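Local atomic coordinates of phenolpthiocerol synthesis type-I polyketide synthase ppsA (Mycobacterium bovis, PDB entry 7AKC), a protein that probably helps build the lipid core of phthiocerols and phenolphthiocerols from malonyl-CoA or methylmalonyl-CoA units, and is represented here by its acyltransferase domain. Residues 158-161 and 162-166; 191-194 and 195-198; 268-271 and 272-276. All coordinates share one frame; numbering follows the deposited sequence.

Interaction 1: residues 158-161 and 162-166; sequences PTTE and ALIAD. With NA (sodium ion), chain B.
Ile164 reaches back over the preceding turn to Thr160 and Glu161 near the end of the alpha-helix 157-164, which packs against the four-stranded antiparallel sheet of the acyltransferase domain. Its backbone N is shared: a bond of 3.0 Å runs from Ile164 N to Thr160 O, and a weak one of 3.4 Å goes to Glu161 O. With chi1 at 66°, CG1 sits between the backbone N and the carbonyl carbon, and this turns it back onto the preceding turn, where it comes within 3.3 Å of Thr160 O. CD1 then runs on past CG2 of Thr160 and loosely meets the carboxylate of Glu161, whose OE1 lies 4.1 Å from Ile164 CD1. The bend of the glutamate chain at chi2 (-81°) turns OE1 toward that methyl.

One residue back, the regular i to i+4 bonding continues, Leu163 N donating a hydrogen bond to Thr159 O and Ala162 N to Pro158 O. The methyl of Ala162 rests alongside this pair of carbonyls, with CB 3.5 Å from Thr159 O. Asp156 holds the start of the helix, its OD1 bonding Thr159 OG1 and its backbone O bonding Thr160 OG1. The buried side chains Leu163 and Ile164 turn to helix 187-199, while Thr160 rests on strands 148-153 and 180-184.

Beyond the last of these bonds, the carbonyl of Ile164 points at a sodium ion, 2.5 Å from its O. The O atoms of Phe167 and Val170 and three waters complete a six-ligand shell. Water 1, one of the three, also donates a hydrogen bond to Ala165 O at 2.9 Å.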
loop_
_atom_site.group_PDB
_atom_site.type_symbol
_atom_site.label_atom_id
_atom_site.label_comp_id
_atom_site.label_asym_id
_atom_site.label_seq_id
_atom_site.Cartn_x
_atom_site.Cartn_y
_atom_site.Cartn_z
ATOM N N PRO A 158 -3.466 17.386 -6.796
ATOM C CA PRO A 158 -4.399 18.120 -7.679
ATOM C C PRO A 158 -3.798 18.291 -9.086
ATOM O O PRO A 158 -4.497 18.111 -10.086
ATOM C CB PRO A 158 -4.578 19.463 -6.974
ATOM C CG PRO A 158 -4.344 19.143 -5.504
ATOM C CD PRO A 158 -3.183 18.142 -5.561
ATOM N N THR A 159 -2.474 18.508 -9.170
ATOM C CA THR A 159 -1.830 18.647 -10.490
ATOM C C THR A 159 -1.861 17.280 -11.226
ATOM O O THR A 159 -2.102 17.192 -12.438
ATOM C CB THR A 159 -0.373 19.070 -10.314
ATOM O OG1 THR A 159 -0.300 20.303 -9.576
ATOM C CG2 THR A 159 0.313 19.244 -11.654
ATOM N N THR A 160 -1.665 16.191 -10.470
ATOM C CA THR A 160 -1.759 14.853 -11.049
ATOM C C THR A 160 -3.175 14.609 -11.589
ATOM O O THR A 160 -3.331 14.178 -12.728
ATOM C CB THR A 160 -1.417 13.793 -10.021
ATOM O OG1 THR A 160 -0.051 13.974 -9.638
ATOM C CG2 THR A 160 -1.584 12.375 -10.615
ATOM N N GLU A 161 -4.221 14.911 -10.774
ATOM C CA GLU A 161 -5.599 14.672 -11.232
ATOM C C GLU A 161 -5.866 15.458 -12.524
ATOM O O GLU A 161 -6.477 14.930 -13.437
ATOM C CB GLU A 161 -6.639 15.036 -10.179
ATOM C CG GLU A 161 -6.553 14.169 -8.937
ATOM C CD GLU A 161 -7.230 12.810 -9.064
ATOM O OE1 GLU A 161 -7.374 12.290 -10.190
ATOM O OE2 GLU A 161 -7.590 12.250 -8.010
ATOM N N ALA A 162 -5.332 16.655 -12.612
ATOM C CA ALA A 162 -5.524 17.505 -13.775
ATOM C C ALA A 162 -4.811 16.875 -14.983
ATOM O O ALA A 162 -5.380 16.837 -16.058
ATOM C CB ALA A 162 -4.983 18.897 -13.496
ATOM N N LEU A 163 -3.576 16.391 -14.795
ATOM C CA LEU A 163 -2.843 15.741 -15.882
ATOM C C LEU A 163 -3.597 14.517 -16.476
ATOM O O LEU A 163 -3.569 14.313 -17.717
ATOM C CB LEU A 163 -1.507 15.250 -15.287
ATOM C CG LEU A 163 -0.695 14.262 -16.180
ATOM C CD1 LEU A 163 -0.131 15.009 -17.425
ATOM C CD2 LEU A 163 0.368 13.577 -15.360
ATOM N N ILE A 164 -4.213 13.721 -15.592
ATOM C CA ILE A 164 -4.828 12.474 -16.063
ATOM C C ILE A 164 -6.346 12.565 -16.259
ATOM O O ILE A 164 -6.972 11.553 -16.573
ATOM C CB ILE A 164 -4.473 11.331 -15.120
ATOM C CG1 ILE A 164 -5.114 11.536 -13.722
ATOM C CG2 ILE A 164 -2.971 11.111 -15.074
ATOM C CD1 ILE A 164 -4.802 10.435 -12.793
ATOM N N ALA A 165 -6.927 13.756 -16.127
ATOM C CA ALA A 165 -8.378 13.911 -16.223
ATOM C C ALA A 165 -8.909 13.468 -17.597
ATOM O O ALA A 165 -10.041 13.001 -17.680
ATOM C CB ALA A 165 -8.768 15.362 -15.937
ATOM N N ASP A 166 -8.096 13.629 -18.658
ATOM C CA ASP A 166 -8.552 13.204 -19.983
ATOM C C ASP A 166 -8.103 11.783 -20.355
ATOM O O ASP A 166 -8.248 11.409 -21.515
ATOM C CB ASP A 166 -8.191 14.213 -21.076
ATOM C CG ASP A 166 -6.754 14.711 -21.047
ATOM O OD1 ASP A 166 -5.984 14.291 -20.133
ATOM O OD2 ASP A 166 -6.383 15.512 -21.962
HETATM NA NA NA B . -8.080 9.528 -15.596
HETATM O O HOH W 1 -10.143 10.493 -16.243
HETATM O O HOH W 2 -8.623 10.385 -13.485
HETATM O O HOH W 3 -10.136 8.278 -15.044
#

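Interaction 2: residues 191-194 and 195-198; sequences DELI and TRVR
Glu192 and Arg196 are paired one helical turn apart, and the arginine can be followed outward from its backbone. Its N is bonded to Glu192 O at 3.0 Å. CB lies over the carbonyl oxygens of the same turn, 3.6 Å from Leu193 O. CG presses closer, to 3.4 Å from Glu192 O, and CD passes the CD2 methyl of Leu193 at the edge of van der Waals range. A straight run of torsions as far as NE delivers both NE and NH2 to a single carboxylate oxygen. Arg196 NH2 is 3.0 Å from Glu192 OE2, and NE is almost as near. Both hydrogen bonds are weak, bent to 129° at the proton. The carboxylate and guanidinium planes stand 75° apart, so the pair is not the flat arrangement that uses both oxygens. Water 4 joins in, donating to Glu192 OE2 over a short 2.6 Å and accepting from Arg196 NE.

This is the i to i+4 salt bridge of an amphipathic alpha-helix. Helix 187-199 keeps the charged pair on its exterior, while Leu193 and Val197 face helix 157-164 and Ile194 packs on Arg206 of strand 204-207.

Further along, the Arg198 chain runs out alongside Ile194. CG2 of Ile194 sits 3.5 Å above the guanidinium plane of Arg198, right over its central CZ. That guanidinium is also fixed through NH2, which bonds the backbone O of Ala204. Asp191, at the other end of the segment, bridges to Arg206 through OD1.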
loop_
_atom_site.group_PDB
_atom_site.type_symbol
_atom_site.label_atom_id
_atom_site.label_comp_id
_atom_site.label_asym_id
_atom_site.label_seq_id
_atom_site.Cartn_x
_atom_site.Cartn_y
_atom_site.Cartn_z
ATOM N N ASP A 191 3.394 5.240 -20.075
ATOM C CA ASP A 191 4.558 5.693 -20.787
ATOM C C ASP A 191 4.292 7.066 -21.426
ATOM O O ASP A 191 5.155 7.940 -21.360
ATOM C CB ASP A 191 4.968 4.651 -21.825
ATOM C CG ASP A 191 5.718 3.479 -21.198
ATOM O OD1 ASP A 191 6.115 3.585 -19.992
ATOM O OD2 ASP A 191 5.866 2.436 -21.874
ATOM N N GLU A 192 3.100 7.249 -22.026
ATOM C CA GLU A 192 2.796 8.532 -22.687
ATOM C C GLU A 192 2.768 9.651 -21.640
ATOM O O GLU A 192 3.229 10.770 -21.893
ATOM C CB GLU A 192 1.472 8.494 -23.474
ATOM C CG GLU A 192 1.188 9.865 -24.085
ATOM C CD GLU A 192 0.004 10.091 -24.998
ATOM O OE1 GLU A 192 -0.726 9.118 -25.286
ATOM O OE2 GLU A 192 -0.163 11.247 -25.461
ATOM N N LEU A 193 2.219 9.338 -20.457
ATOM C CA LEU A 193 2.106 10.349 -19.390
ATOM C C LEU A 193 3.482 10.709 -18.811
ATOM O O LEU A 193 3.720 11.869 -18.481
ATOM C CB LEU A 193 1.138 9.879 -18.301
ATOM C CG LEU A 193 -0.285 9.961 -18.801
ATOM C CD1 LEU A 193 -1.201 9.074 -17.948
ATOM C CD2 LEU A 193 -0.717 11.431 -18.782
ATOM N N ILE A 194 4.392 9.728 -18.705
ATOM C CA ILE A 194 5.774 9.989 -18.247
ATOM C C ILE A 194 6.459 10.985 -19.193
ATOM O O ILE A 194 7.117 11.922 -18.749
ATOM C CB ILE A 194 6.527 8.633 -18.156
ATOM C CG1 ILE A 194 6.001 7.836 -16.934
ATOM C CG2 ILE A 194 8.020 8.795 -18.114
ATOM C CD1 ILE A 194 6.543 6.460 -16.888
ATOM N N THR A 195 6.257 10.793 -20.512
ATOM C CA THR A 195 6.789 11.678 -21.536
ATOM C C THR A 195 6.192 13.086 -21.390
ATOM O O THR A 195 6.932 14.075 -21.472
ATOM C CB THR A 195 6.476 11.125 -22.934
ATOM O OG1 THR A 195 7.132 9.859 -23.072
ATOM C CG2 THR A 195 6.990 12.089 -24.081
ATOM N N ARG A 196 4.853 13.183 -21.174
ATOM C CA ARG A 196 4.230 14.500 -21.038
ATOM C C ARG A 196 4.758 15.223 -19.792
ATOM O O ARG A 196 5.033 16.422 -19.834
ATOM C CB ARG A 196 2.692 14.346 -20.940
ATOM C CG ARG A 196 2.036 13.889 -22.259
ATOM C CD ARG A 196 0.515 13.924 -22.150
ATOM N NE ARG A 196 -0.140 13.625 -23.421
ATOM C CZ ARG A 196 -1.410 13.919 -23.700
ATOM N NH1 ARG A 196 -2.167 14.547 -22.805
ATOM N NH2 ARG A 196 -1.917 13.639 -24.897
ATOM N N VAL A 197 4.954 14.475 -18.687
ATOM C CA VAL A 197 5.418 15.093 -17.433
ATOM C C VAL A 197 6.850 15.607 -17.672
ATOM O O VAL A 197 7.114 16.768 -17.416
ATOM C CB VAL A 197 5.351 14.115 -16.258
ATOM C CG1 VAL A 197 6.026 14.692 -15.000
ATOM C CG2 VAL A 197 3.894 13.752 -15.953
ATOM N N ARG A 198 7.701 14.799 -18.294
ATOM C CA ARG A 198 9.074 15.225 -18.617
ATOM C C ARG A 198 9.136 16.418 -19.556
ATOM O O ARG A 198 10.065 17.253 -19.469
ATOM C CB ARG A 198 9.852 14.033 -19.168
ATOM C CG ARG A 198 10.201 13.055 -18.071
ATOM C CD ARG A 198 10.855 11.824 -18.640
ATOM N NE ARG A 198 11.076 10.837 -17.595
ATOM C CZ ARG A 198 11.414 9.568 -17.812
ATOM N NH1 ARG A 198 11.647 9.135 -19.048
ATOM N NH2 ARG A 198 11.557 8.731 -16.793
HETATM O O HOH W 4 1.924 12.838 -25.652
#

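Interaction 3: residues 268-271 and 272-276; sequences VHFQ and QAIAS. With NA (sodium ion), chain C.
Phe270 and Ile274 make the tight side of this first turn of helix 270-278. CG1 of Ile274 lies 3.8 Å from the Phe270 ring centroid and 17° off its normal, a CH-pi contact over one face, displaced toward the CZ end, where CG1 and Phe270 CZ are 3.6 Å apart. Ile274 N also bonds Phe270 O at 2.9 Å. Gln272 bends at chi2 (86°), folding its amide back against buried His269, with amide and imidazole planes 63° apart. His269 is the N-cap residue and the centre of an inverse gamma turn; its ND1 bonds Thr244 O.

The looser side belongs to partly exposed Gln271, whose chain stretches away beyond CG. Farther on, Ser276 O binds a sodium ion at 2.3 Å, together with water 5 and the O atoms of Ser279, Ala281 and Gly283.

The Phe270 ring meets His111 edge to face and Val268 touches Ser112, both in a sequence consistent with the nucleophile elbow of acyltransferases, so the helix start probably borders the active site. Ile274 packs on Thr304 and Leu305 of helix 298-308, with Ala273 on strand 240-242 and Gln272 touching strand 171-177.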
loop_
_atom_site.group_PDB
_atom_site.type_symbol
_atom_site.label_atom_id
_atom_site.label_comp_id
_atom_site.label_asym_id
_atom_site.label_seq_id
_atom_site.Cartn_x
_atom_site.Cartn_y
_atom_site.Cartn_z
ATOM N N VAL A 268 -4.635 4.413 -2.937
ATOM C CA VAL A 268 -3.993 4.068 -1.643
ATOM C C VAL A 268 -3.750 5.389 -0.899
ATOM O O VAL A 268 -2.928 6.212 -1.356
ATOM C CB VAL A 268 -2.650 3.378 -1.895
ATOM C CG1 VAL A 268 -1.941 3.111 -0.558
ATOM C CG2 VAL A 268 -2.826 2.092 -2.716
ATOM N N HIS A 269 -4.489 5.615 0.194
ATOM C CA HIS A 269 -4.439 6.876 0.954
ATOM C C HIS A 269 -3.298 6.843 1.960
ATOM O O HIS A 269 -3.511 6.896 3.167
ATOM C CB HIS A 269 -5.841 7.154 1.601
ATOM C CG HIS A 269 -6.939 7.259 0.581
ATOM N ND1 HIS A 269 -7.593 6.137 0.077
ATOM C CD2 HIS A 269 -7.366 8.355 -0.106
ATOM C CE1 HIS A 269 -8.435 6.590 -0.850
ATOM N NE2 HIS A 269 -8.361 7.921 -0.967
ATOM N N PHE A 270 -2.072 6.632 1.462
ATOM C CA PHE A 270 -0.901 6.433 2.318
ATOM C C PHE A 270 -0.504 7.675 3.049
ATOM O O PHE A 270 -0.374 7.662 4.286
ATOM C CB PHE A 270 0.260 5.894 1.463
ATOM C CG PHE A 270 1.468 5.524 2.290
ATOM C CD1 PHE A 270 1.413 4.475 3.204
ATOM C CD2 PHE A 270 2.652 6.225 2.163
ATOM C CE1 PHE A 270 2.518 4.133 3.966
ATOM C CE2 PHE A 270 3.741 5.931 2.979
ATOM C CZ PHE A 270 3.677 4.873 3.872
ATOM N N GLN A 271 -0.323 8.812 2.305
ATOM C CA GLN A 271 -0.004 10.067 2.985
ATOM C C GLN A 271 -1.016 10.405 4.129
ATOM O O GLN A 271 -0.636 10.789 5.229
ATOM C CB GLN A 271 -0.034 11.172 1.930
ATOM C CG GLN A 271 0.106 12.557 2.561
ATOM C CD GLN A 271 -0.077 13.646 1.548
ATOM O OE1 GLN A 271 0.217 13.492 0.368
ATOM N NE2 GLN A 271 -0.591 14.781 2.014
ATOM N N GLN A 272 -2.296 10.226 3.846
ATOM C CA GLN A 272 -3.355 10.548 4.794
ATOM C C GLN A 272 -3.270 9.664 6.020
ATOM O O GLN A 272 -3.458 10.169 7.124
ATOM C CB GLN A 272 -4.748 10.399 4.129
ATOM C CG GLN A 272 -5.013 11.338 2.923
ATOM C CD GLN A 272 -4.521 10.796 1.588
ATOM O OE1 GLN A 272 -3.766 9.834 1.494
ATOM N NE2 GLN A 272 -4.995 11.402 0.516
ATOM N N ALA A 273 -2.986 8.347 5.851
ATOM C CA ALA A 273 -2.864 7.463 7.013
ATOM C C ALA A 273 -1.622 7.813 7.850
ATOM O O ALA A 273 -1.701 7.896 9.069
ATOM C CB ALA A 273 -2.804 5.997 6.561
ATOM N N ILE A 274 -0.466 8.045 7.203
ATOM C CA ILE A 274 0.757 8.421 7.928
ATOM C C ILE A 274 0.530 9.753 8.699
ATOM O O ILE A 274 0.896 9.863 9.864
ATOM C CB ILE A 274 1.916 8.590 6.897
ATOM C CG1 ILE A 274 2.324 7.233 6.267
ATOM C CG2 ILE A 274 3.152 9.282 7.529
ATOM C CD1 ILE A 274 2.883 6.158 7.332
ATOM N N ALA A 275 -0.043 10.756 8.042
ATOM C CA ALA A 275 -0.309 12.055 8.665
ATOM C C ALA A 275 -1.207 11.902 9.887
ATOM O O ALA A 275 -1.004 12.567 10.907
ATOM C CB ALA A 275 -0.970 12.990 7.661
ATOM N N SER A 276 -2.204 11.009 9.794
ATOM C CA SER A 276 -3.126 10.802 10.936
ATOM C C SER A 276 -2.355 10.172 12.087
ATOM O O SER A 276 -2.509 10.564 13.248
ATOM C CB SER A 276 -4.266 9.883 10.527
ATOM O OG SER A 276 -5.121 9.610 11.627
HETATM NA NA NA C . -2.670 10.254 15.491
HETATM O O HOH W 5 -3.551 8.017 14.960
#

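All three contacts lie in the acyltransferase domain and follow one another along the chain. Interactions 1 and 2, with centres 12 Å apart, belong to helices 157-164 and 187-199, which pack together in the smaller subdomain built on the antiparallel sheet: Leu163 CD2 meets Val197 CG2 at 3.6 Å, and Ile164 CG2 meets Leu193 CD1 at 3.9 Å. Interaction 3, on helix 270-278, stands apart, its centre 20 Å from that of interaction 1 and 26 Å from that of interaction 2. It lies where the parallel and antiparallel sheets meet, beside the probable nucleophile elbow. Interactions 1 and 3 each include a carbonyl that binds a separate sodium ion.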